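Local coordinates for staphylococcal nuclease domain-containing protein 1 (Drosophila melanogaster, PDB 2WAC) that cleaves DNA and RNA as an endonuclease, works with the RNA-induced silencing complex in translation regulation, and binds peptides carrying symmetrically dimethylated arginine through its Tudor domain, at residues A[19-24]-A[86-91]; A[66-71]-A[98-103]; A[79-84]-A[94-99]. All blocks are in the same frame, centred on the assembly; numbering follows the deposited sequence.

Interaction 1: A[19-24]-A[86-91]; sequences FAQSVE and IDYGNK
This is a seam of the extended Tudor domain: strand 17-22 belongs to the nuclease-like half, and the 86-91 loop joins strands 80-85 and 91-95 of the Tudor barrel. The main apolar element is a CH-pi contact. G89 lays its CA over one face of the F19 ring, 3.5 Å from the centroid and displaced toward the rim. F19 has CG beside its own backbone N (chi1 -73°), which turns the ring against the loop. With no side chain and a positive phi (114°), G89 brings its backbone close against the ring. The G89 carbonyl oxygen bends over the ring too, 3.4 Å from F19 CE1.

The polar link comes two residues later on the same side of the strand. Q21 is extended beyond CG and its carboxamide crosses the Y88 ring obliquely, with Q21 NE2 3.7 Å from Y88 CD1. L29 and M33 of helix 26-42 also pack on that tyrosine. The D87 carboxylate is held by R70 and the backbone N of Y112. Its carbonyl takes the glutamine: Q21 NE2 donates to D87 O at 2.7 Å, almost straight, in the amide plane and nearly along the C=O axis.

Interaction 2: A[66-71]-A[98-103]; sequences NQWYRA and RLAALP
R98 opens the contact with its guanidinium. The chain leaves with CG beside the backbone N and bends about the CG-CD bond (chi3 74°), which carries the group to the loop ahead of strand 68-77. There R98 NH2 donates to N66 OD1 at 2.7 Å, with 169° at the hydrogen. The asparagine oxygen sits at the guanidinium edge, near its plane, but the donor lies above the N66 carbonyl plane, and the two flat groups are turned 42° apart. NE is taken by Q61 O, so two bonds fix the rotation of the guanidinium. The backbone oxygen of R98 comes 3.5 Å from CZ3 of W68, at an oblique approach to the indole.

The CB of L99 points away from 66-71, and its side chain packs on A60, A81 and V83. This is the antiparallel sheet of the SH3-like Tudor barrel, in which strand 57-61 lies between strands 68-77 and 99-101. The two segments run roughly the same way, and the CA atoms of W68 and L99 are 9.0 Å apart, so the contact is made largely by side chains reaching past the middle strand.

A100 faces back toward 66-71, and A100 CB meets the six-membered end of the tryptophan, 4.1 Å from W68 CZ3. F40 of helix 26-42 packs against both residues.

At L102 the CB again points toward 66-71. CG is anti to the backbone N, and L102 CD2 touches the aliphatic part of R70, 4.1 Å from R70 CD; the two chains cross obliquely. Beyond that CD, R70 bends at chi3 and sends its guanidinium to the carbonyls of F106, E109 and K110 and to the carboxylate of D87.

Interaction 3: A[79-84]-A[94-99]; sequences SNATVL and LPTNRL
The N80 carboxamide is the flat side-chain group that does the touching here, and it does so with its oxygen: N80 OD1 lies against the proline, 3.4 Å from P95 CA and 3.8 Å from P95 CG. CG of N80 stands beside its backbone N (chi1 -54°), which swings the amide to the proline although the side chains of this non-hydrogen-bonded pair diverge.

Next to it A81 and L94 form the hydrogen-bonded pair. A81 N donates to L94 O at 2.7 Å, nearly along the C=O axis, and L94 N returns a more bent bond (142° at the hydrogen) to A81 O at 2.8 Å. These are the open ends of the beta hairpin 80-85/91-95 of the Tudor barrel, after which the chain leaves the pairing in a 3-10 turn.

S79 O holds the start of that turn. T96 N donates to S79 O at 2.8 Å, almost straight at the hydrogen. A water also donates to S79 O and accepts from the backbone N of N97. The turn brings L99 back onto the hairpin beside A81 and V83. L99 CD1 packs 3.9 Å from A81 CB, and L99 CD2 meets V83 CG1 tip to tip at 4.0 Å.

Interactions 2 and 3 lie in the Tudor barrel, their centres about 10 Å apart, and share R98 and L99: the L99 side chain packs on the hairpin, while R98 O and A100 CB meet W68. Interaction 1 lies about 17 Å from the centre of interaction 2 and about 20 Å from that of interaction 3. The bridge to interaction 2 is a salt bridge, D87 OD1 to R70 NH2 at 2.9 Å; L84 CD1 packs 3.5 Å from G89 O toward interaction 3. Segments 66-71 and 79-84, with most of 86-91, fall in the region involved in dimethylarginine binding. There Y88 CE2 lies 3.5 Å from Y69 CD2, consistent with an aromatic pocket.

Interaction 1: A[19-24]-A[86-91]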
loop_
_atom_site.group_PDB
_atom_site.type_symbol
_atom_site.label_atom_id
_atom_site.label_comp_id
_atom_site.label_asym_id
_atom_site.label_seq_id
_atom_site.Cartn_x
_atom_site.Cartn_y
_atom_site.Cartn_z
ATOM N N PHE A 19 0.386 0.924 -0.215
ATOM C CA PHE A 19 0.535 1.761 0.964
ATOM C C PHE A 19 1.647 2.769 0.734
ATOM O O PHE A 19 2.709 2.428 0.203
ATOM C CB PHE A 19 0.848 0.914 2.201
ATOM C CG PHE A 19 -0.322 0.122 2.712
ATOM C CD1 PHE A 19 -0.735 -1.039 2.064
ATOM C CD2 PHE A 19 -0.999 0.525 3.858
ATOM C CE1 PHE A 19 -1.814 -1.780 2.542
ATOM C CE2 PHE A 19 -2.075 -0.206 4.342
ATOM C CZ PHE A 19 -2.485 -1.361 3.682
ATOM N N ALA A 20 1.399 4.010 1.140
ATOM C CA ALA A 20 2.380 5.076 0.993
ATOM C C ALA A 20 2.603 5.822 2.306
ATOM O O ALA A 20 1.662 6.056 3.065
ATOM C CB ALA A 20 1.950 6.043 -0.104
ATOM N N GLN A 21 3.861 6.178 2.563
ATOM C CA GLN A 21 4.225 7.049 3.678
ATOM C C GLN A 21 4.452 8.463 3.163
ATOM O O GLN A 21 4.976 8.650 2.067
ATOM C CB GLN A 21 5.514 6.567 4.350
ATOM C CG GLN A 21 5.406 5.264 5.128
ATOM C CD GLN A 21 6.769 4.703 5.524
ATOM O OE1 GLN A 21 7.806 5.141 5.021
ATOM N NE2 GLN A 21 6.767 3.720 6.416
ATOM N N SER A 22 4.071 9.453 3.964
ATOM C CA SER A 22 4.384 10.851 3.680
ATOM C C SER A 22 5.873 11.110 3.939
ATOM O O SER A 22 6.403 10.707 4.977
ATOM C CB SER A 22 3.520 11.767 4.551
ATOM O OG SER A 22 3.917 13.121 4.437
ATOM N N VAL A 23 6.541 11.777 2.999
ATOM C CA VAL A 23 7.978 12.061 3.128
ATOM C C VAL A 23 8.295 12.976 4.325
ATOM O O VAL A 23 9.309 12.786 5.002
ATOM C CB VAL A 23 8.594 12.605 1.799
ATOM C CG1 VAL A 23 9.993 13.177 2.018
ATOM C CG2 VAL A 23 8.641 11.503 0.747
ATOM N N GLU A 24 7.418 13.940 4.601
ATOM C CA GLU A 24 7.632 14.868 5.718
ATOM C C GLU A 24 7.275 14.284 7.095
ATOM O O GLU A 24 7.457 14.948 8.120
ATOM C CB GLU A 24 6.921 16.211 5.480
ATOM C CG GLU A 24 5.403 16.183 5.601
ATOM C CD GLU A 24 4.838 17.504 6.096
ATOM O OE1 GLU A 24 5.123 17.878 7.255
ATOM O OE2 GLU A 24 4.104 18.165 5.330
ATOM N N ILE A 86 0.742 -1.180 10.672
ATOM C CA ILE A 86 0.064 0.069 10.288
ATOM C C ILE A 86 0.962 1.193 9.774
ATOM O O ILE A 86 0.486 2.125 9.121
ATOM C CB ILE A 86 -0.846 0.616 11.436
ATOM C CG1 ILE A 86 -0.046 0.826 12.730
ATOM C CG2 ILE A 86 -2.049 -0.308 11.661
ATOM C CD1 ILE A 86 -0.645 1.862 13.673
ATOM N N ASP A 87 2.255 1.104 10.063
ATOM C CA ASP A 87 3.191 2.141 9.643
ATOM C C ASP A 87 3.914 1.795 8.338
ATOM O O ASP A 87 4.693 2.607 7.822
ATOM C CB ASP A 87 4.181 2.446 10.771
ATOM C CG ASP A 87 3.502 3.017 12.007
ATOM O OD1 ASP A 87 2.539 3.803 11.858
ATOM O OD2 ASP A 87 3.931 2.686 13.131
ATOM N N TYR A 88 3.633 0.604 7.803
ATOM C CA TYR A 88 4.312 0.091 6.603
ATOM C C TYR A 88 3.369 -0.486 5.549
ATOM O O TYR A 88 3.548 -0.240 4.354
ATOM C CB TYR A 88 5.383 -0.940 6.987
ATOM C CG TYR A 88 6.447 -0.357 7.884
ATOM C CD1 TYR A 88 7.566 0.278 7.347
ATOM C CD2 TYR A 88 6.319 -0.410 9.274
ATOM C CE1 TYR A 88 8.540 0.834 8.171
ATOM C CE2 TYR A 88 7.282 0.145 10.103
ATOM C CZ TYR A 88 8.390 0.762 9.548
ATOM O OH TYR A 88 9.344 1.306 10.374
ATOM N N GLY A 89 2.380 -1.261 5.987
ATOM C CA GLY A 89 1.362 -1.777 5.079
ATOM C C GLY A 89 1.321 -3.277 4.860
ATOM O O GLY A 89 0.345 -3.792 4.311
ATOM N N ASN A 90 2.371 -3.985 5.271
ATOM C CA ASN A 90 2.368 -5.443 5.168
ATOM C C ASN A 90 1.521 -6.104 6.257
ATOM O O ASN A 90 1.312 -5.536 7.330
ATOM C CB ASN A 90 3.793 -6.020 5.142
ATOM C CG ASN A 90 4.603 -5.654 6.373
ATOM O OD1 ASN A 90 4.641 -4.494 6.786
ATOM N ND2 ASN A 90 5.269 -6.642 6.956
ATOM N N LYS A 91 1.030 -7.302 5.950
ATOM C CA LYS A 91 0.239 -8.105 6.872
ATOM C C LYS A 91 0.905 -9.459 7.062
ATOM O O LYS A 91 1.617 -9.931 6.171
ATOM C CB LYS A 91 -1.159 -8.350 6.302
ATOM C CG LYS A 91 -2.073 -7.146 6.210
ATOM C CD LYS A 91 -3.406 -7.578 5.606
ATOM C CE LYS A 91 -4.448 -6.474 5.638
ATOM N NZ LYS A 91 -4.165 -5.400 4.657
#

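Interaction 2: A[66-71]-A[98-103]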
loop_
_atom_site.group_PDB
_atom_site.type_symbol
_atom_site.label_atom_id
_atom_site.label_comp_id
_atom_site.label_asym_id
_atom_site.label_seq_id
_atom_site.Cartn_x
_atom_site.Cartn_y
_atom_site.Cartn_z
ATOM N N ASN A 66 12.483 -10.042 14.274
ATOM C CA ASN A 66 12.235 -10.079 15.724
ATOM C C ASN A 66 12.180 -8.703 16.397
ATOM O O ASN A 66 12.425 -8.582 17.598
ATOM C CB ASN A 66 13.214 -11.020 16.453
ATOM C CG ASN A 66 12.919 -12.488 16.193
ATOM O OD1 ASN A 66 11.842 -12.851 15.715
ATOM N ND2 ASN A 66 13.878 -13.351 16.510
ATOM N N GLN A 67 11.845 -7.674 15.623
ATOM C CA GLN A 67 11.662 -6.336 16.178
ATOM C C GLN A 67 10.176 -6.036 16.371
ATOM O O GLN A 67 9.321 -6.640 15.716
ATOM C CB GLN A 67 12.345 -5.270 15.309
ATOM C CG GLN A 67 13.849 -5.492 15.064
ATOM C CD GLN A 67 14.661 -5.681 16.341
ATOM O OE1 GLN A 67 14.475 -4.965 17.328
ATOM N NE2 GLN A 67 15.575 -6.645 16.319
ATOM N N TRP A 68 9.879 -5.115 17.285
ATOM C CA TRP A 68 8.502 -4.775 17.642
ATOM C C TRP A 68 7.972 -3.600 16.810
ATOM O O TRP A 68 8.642 -2.573 16.672
ATOM C CB TRP A 68 8.405 -4.468 19.141
ATOM C CG TRP A 68 8.693 -5.656 20.039
ATOM C CD1 TRP A 68 9.902 -6.010 20.573
ATOM C CD2 TRP A 68 7.748 -6.630 20.505
ATOM N NE1 TRP A 68 9.768 -7.144 21.341
ATOM C CE2 TRP A 68 8.458 -7.545 21.319
ATOM C CE3 TRP A 68 6.372 -6.818 20.318
ATOM C CZ2 TRP A 68 7.837 -8.636 21.940
ATOM C CZ3 TRP A 68 5.753 -7.904 20.938
ATOM C CH2 TRP A 68 6.490 -8.798 21.740
ATOM N N TYR A 69 6.770 -3.773 16.255
ATOM C CA TYR A 69 6.114 -2.764 15.416
ATOM C C TYR A 69 4.683 -2.495 15.905
ATOM O O TYR A 69 4.092 -3.329 16.591
ATOM C CB TYR A 69 6.056 -3.233 13.954
ATOM C CG TYR A 69 7.395 -3.437 13.269
ATOM C CD1 TYR A 69 8.195 -4.542 13.563
ATOM C CD2 TYR A 69 7.844 -2.544 12.298
ATOM C CE1 TYR A 69 9.420 -4.735 12.935
ATOM C CE2 TYR A 69 9.068 -2.732 11.656
ATOM C CZ TYR A 69 9.849 -3.830 11.981
ATOM O OH TYR A 69 11.057 -4.022 11.350
ATOM N N ARG A 70 4.131 -1.335 15.551
ATOM C CA ARG A 70 2.715 -1.053 15.802
ATOM C C ARG A 70 1.871 -1.872 14.830
ATOM O O ARG A 70 2.188 -1.948 13.639
ATOM C CB ARG A 70 2.400 0.437 15.640
ATOM C CG ARG A 70 3.158 1.364 16.575
ATOM C CD ARG A 70 2.430 2.691 16.753
ATOM N NE ARG A 70 2.286 3.443 15.505
ATOM C CZ ARG A 70 1.550 4.543 15.367
ATOM N NH1 ARG A 70 0.872 5.035 16.398
ATOM N NH2 ARG A 70 1.485 5.154 14.190
ATOM N N ALA A 71 0.807 -2.490 15.333
ATOM C CA ALA A 71 -0.008 -3.379 14.510
ATOM C C ALA A 71 -1.480 -3.365 14.898
ATOM O O ALA A 71 -1.822 -3.183 16.064
ATOM C CB ALA A 71 0.544 -4.805 14.560
ATOM N N ARG A 98 3.331 -13.569 20.314
ATOM C CA ARG A 98 4.219 -12.533 19.778
ATOM C C ARG A 98 3.521 -11.170 19.727
ATOM O O ARG A 98 3.993 -10.233 19.073
ATOM C CB ARG A 98 4.742 -12.931 18.396
ATOM C CG ARG A 98 5.757 -14.062 18.429
ATOM C CD ARG A 98 6.205 -14.457 17.035
ATOM N NE ARG A 98 7.118 -13.480 16.440
ATOM C CZ ARG A 98 8.446 -13.551 16.494
ATOM N NH1 ARG A 98 9.050 -14.552 17.125
ATOM N NH2 ARG A 98 9.174 -12.609 15.914
ATOM N N LEU A 99 2.392 -11.077 20.426
ATOM C CA LEU A 99 1.655 -9.827 20.560
ATOM C C LEU A 99 1.690 -9.352 22.003
ATOM O O LEU A 99 1.650 -10.159 22.934
ATOM C CB LEU A 99 0.202 -9.994 20.100
ATOM C CG LEU A 99 -0.063 -10.585 18.709
ATOM C CD1 LEU A 99 -1.553 -10.744 18.466
ATOM C CD2 LEU A 99 0.567 -9.749 17.607
ATOM N N ALA A 100 1.769 -8.038 22.178
ATOM C CA ALA A 100 1.718 -7.427 23.500
ATOM C C ALA A 100 0.851 -6.177 23.453
ATOM O O ALA A 100 0.586 -5.636 22.374
ATOM C CB ALA A 100 3.120 -7.090 23.981
ATOM N N ALA A 101 0.400 -5.728 24.623
ATOM C CA ALA A 101 -0.318 -4.465 24.725
ATOM C C ALA A 101 0.621 -3.333 24.325
ATOM O O ALA A 101 1.758 -3.256 24.803
ATOM C CB ALA A 101 -0.843 -4.257 26.140
ATOM N N LEU A 102 0.148 -2.480 23.422
ATOM C CA LEU A 102 0.882 -1.289 23.023
ATOM C C LEU A 102 0.685 -0.216 24.092
ATOM O O LEU A 102 -0.456 0.098 24.446
ATOM C CB LEU A 102 0.396 -0.794 21.655
ATOM C CG LEU A 102 1.150 0.326 20.925
ATOM C CD1 LEU A 102 2.566 -0.090 20.540
ATOM C CD2 LEU A 102 0.376 0.750 19.693
ATOM N N PRO A 103 1.795 0.338 24.625
ATOM C CA PRO A 103 1.690 1.378 25.646
ATOM C C PRO A 103 0.996 2.610 25.076
ATOM O O PRO A 103 1.362 3.063 23.989
ATOM C CB PRO A 103 3.152 1.694 25.987
ATOM C CG PRO A 103 3.933 0.521 25.504
ATOM C CD PRO A 103 3.200 0.029 24.302
#

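Interaction 3: A[79-84]-A[94-99]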
loop_
_atom_site.group_PDB
_atom_site.type_symbol
_atom_site.label_atom_id
_atom_site.label_comp_id
_atom_site.label_asym_id
_atom_site.label_seq_id
_atom_site.Cartn_x
_atom_site.Cartn_y
_atom_site.Cartn_z
ATOM N N SER A 79 -4.899 -19.714 18.628
ATOM C CA SER A 79 -3.547 -19.350 19.076
ATOM C C SER A 79 -2.846 -18.320 18.188
ATOM O O SER A 79 -1.746 -17.864 18.515
ATOM C CB SER A 79 -2.672 -20.602 19.173
ATOM O OG SER A 79 -3.224 -21.542 20.074
ATOM N N ASN A 80 -3.481 -17.965 17.074
ATOM C CA ASN A 80 -2.874 -17.092 16.070
ATOM C C ASN A 80 -3.740 -15.872 15.754
ATOM O O ASN A 80 -4.947 -15.877 16.005
ATOM C CB ASN A 80 -2.594 -17.886 14.786
ATOM C CG ASN A 80 -1.760 -19.135 15.036
ATOM O OD1 ASN A 80 -0.600 -19.049 15.436
ATOM N ND2 ASN A 80 -2.351 -20.303 14.795
ATOM N N ALA A 81 -3.117 -14.827 15.214
ATOM C CA ALA A 81 -3.847 -13.643 14.764
ATOM C C ALA A 81 -3.297 -13.127 13.442
ATOM O O ALA A 81 -2.113 -13.302 13.139
ATOM C CB ALA A 81 -3.804 -12.544 15.821
ATOM N N THR A 82 -4.169 -12.503 12.655
ATOM C CA THR A 82 -3.760 -11.800 11.448
ATOM C C THR A 82 -3.654 -10.316 11.778
ATOM O O THR A 82 -4.625 -9.699 12.226
ATOM C CB THR A 82 -4.752 -12.032 10.288
ATOM O OG1 THR A 82 -4.856 -13.436 10.022
ATOM C CG2 THR A 82 -4.286 -11.312 9.020
ATOM N N VAL A 83 -2.463 -9.757 11.571
ATOM C CA VAL A 83 -2.198 -8.353 11.892
ATOM C C VAL A 83 -1.758 -7.541 10.673
ATOM O O VAL A 83 -1.193 -8.083 9.723
ATOM C CB VAL A 83 -1.159 -8.184 13.053
ATOM C CG1 VAL A 83 -1.596 -8.954 14.297
ATOM C CG2 VAL A 83 0.255 -8.599 12.618
ATOM N N LEU A 84 -2.047 -6.243 10.715
ATOM C CA LEU A 84 -1.561 -5.286 9.729
ATOM C C LEU A 84 -0.535 -4.383 10.400
ATOM O O LEU A 84 -0.822 -3.785 11.435
ATOM C CB LEU A 84 -2.716 -4.443 9.169
ATOM C CG LEU A 84 -2.351 -3.146 8.423
ATOM C CD1 LEU A 84 -1.744 -3.434 7.052
ATOM C CD2 LEU A 84 -3.552 -2.210 8.295
ATOM N N LEU A 94 0.258 -14.757 12.627
ATOM C CA LEU A 94 1.268 -14.766 13.681
ATOM C C LEU A 94 0.726 -15.393 14.970
ATOM O O LEU A 94 -0.425 -15.138 15.316
ATOM C CB LEU A 94 1.642 -13.300 13.969
ATOM C CG LEU A 94 2.925 -13.048 14.743
ATOM C CD1 LEU A 94 4.028 -13.825 14.078
ATOM C CD2 LEU A 94 3.271 -11.570 14.804
ATOM N N PRO A 95 1.536 -16.211 15.692
ATOM C CA PRO A 95 1.063 -16.600 17.031
ATOM C C PRO A 95 0.808 -15.394 17.942
ATOM O O PRO A 95 1.550 -14.405 17.891
ATOM C CB PRO A 95 2.212 -17.451 17.584
ATOM C CG PRO A 95 2.922 -17.960 16.383
ATOM C CD PRO A 95 2.824 -16.854 15.364
ATOM N N THR A 96 -0.241 -15.484 18.758
ATOM C CA THR A 96 -0.627 -14.402 19.670
ATOM C C THR A 96 0.381 -14.180 20.803
ATOM O O THR A 96 0.375 -13.121 21.435
ATOM C CB THR A 96 -2.033 -14.629 20.273
ATOM O OG1 THR A 96 -2.067 -15.895 20.941
ATOM C CG2 THR A 96 -3.099 -14.609 19.189
ATOM N N ASN A 97 1.241 -15.166 21.057
ATOM C CA ASN A 97 2.325 -14.988 22.030
ATOM C C ASN A 97 3.429 -14.024 21.564
ATOM O O ASN A 97 4.337 -13.696 22.328
ATOM C CB ASN A 97 2.889 -16.334 22.541
ATOM C CG ASN A 97 3.523 -17.184 21.447
ATOM O OD1 ASN A 97 4.131 -16.675 20.507
ATOM N ND2 ASN A 97 3.399 -18.499 21.586
ATOM N N ARG A 98 3.331 -13.569 20.314
ATOM C CA ARG A 98 4.219 -12.533 19.778
ATOM C C ARG A 98 3.521 -11.170 19.727
ATOM O O ARG A 98 3.993 -10.233 19.073
ATOM C CB ARG A 98 4.742 -12.931 18.396
ATOM C CG ARG A 98 5.757 -14.062 18.429
ATOM C CD ARG A 98 6.205 -14.457 17.035
ATOM N NE ARG A 98 7.118 -13.480 16.440
ATOM C CZ ARG A 98 8.446 -13.551 16.494
ATOM N NH1 ARG A 98 9.050 -14.552 17.125
ATOM N NH2 ARG A 98 9.174 -12.609 15.914
ATOM N N LEU A 99 2.392 -11.077 20.426
ATOM C CA LEU A 99 1.655 -9.827 20.560
ATOM C C LEU A 99 1.690 -9.352 22.003
ATOM O O LEU A 99 1.650 -10.159 22.934
ATOM C CB LEU A 99 0.202 -9.994 20.100
ATOM C CG LEU A 99 -0.063 -10.585 18.709
ATOM C CD1 LEU A 99 -1.553 -10.744 18.466
ATOM C CD2 LEU A 99 0.567 -9.749 17.607
HETATM O O HOH W 1 0.076 -18.174 20.705
#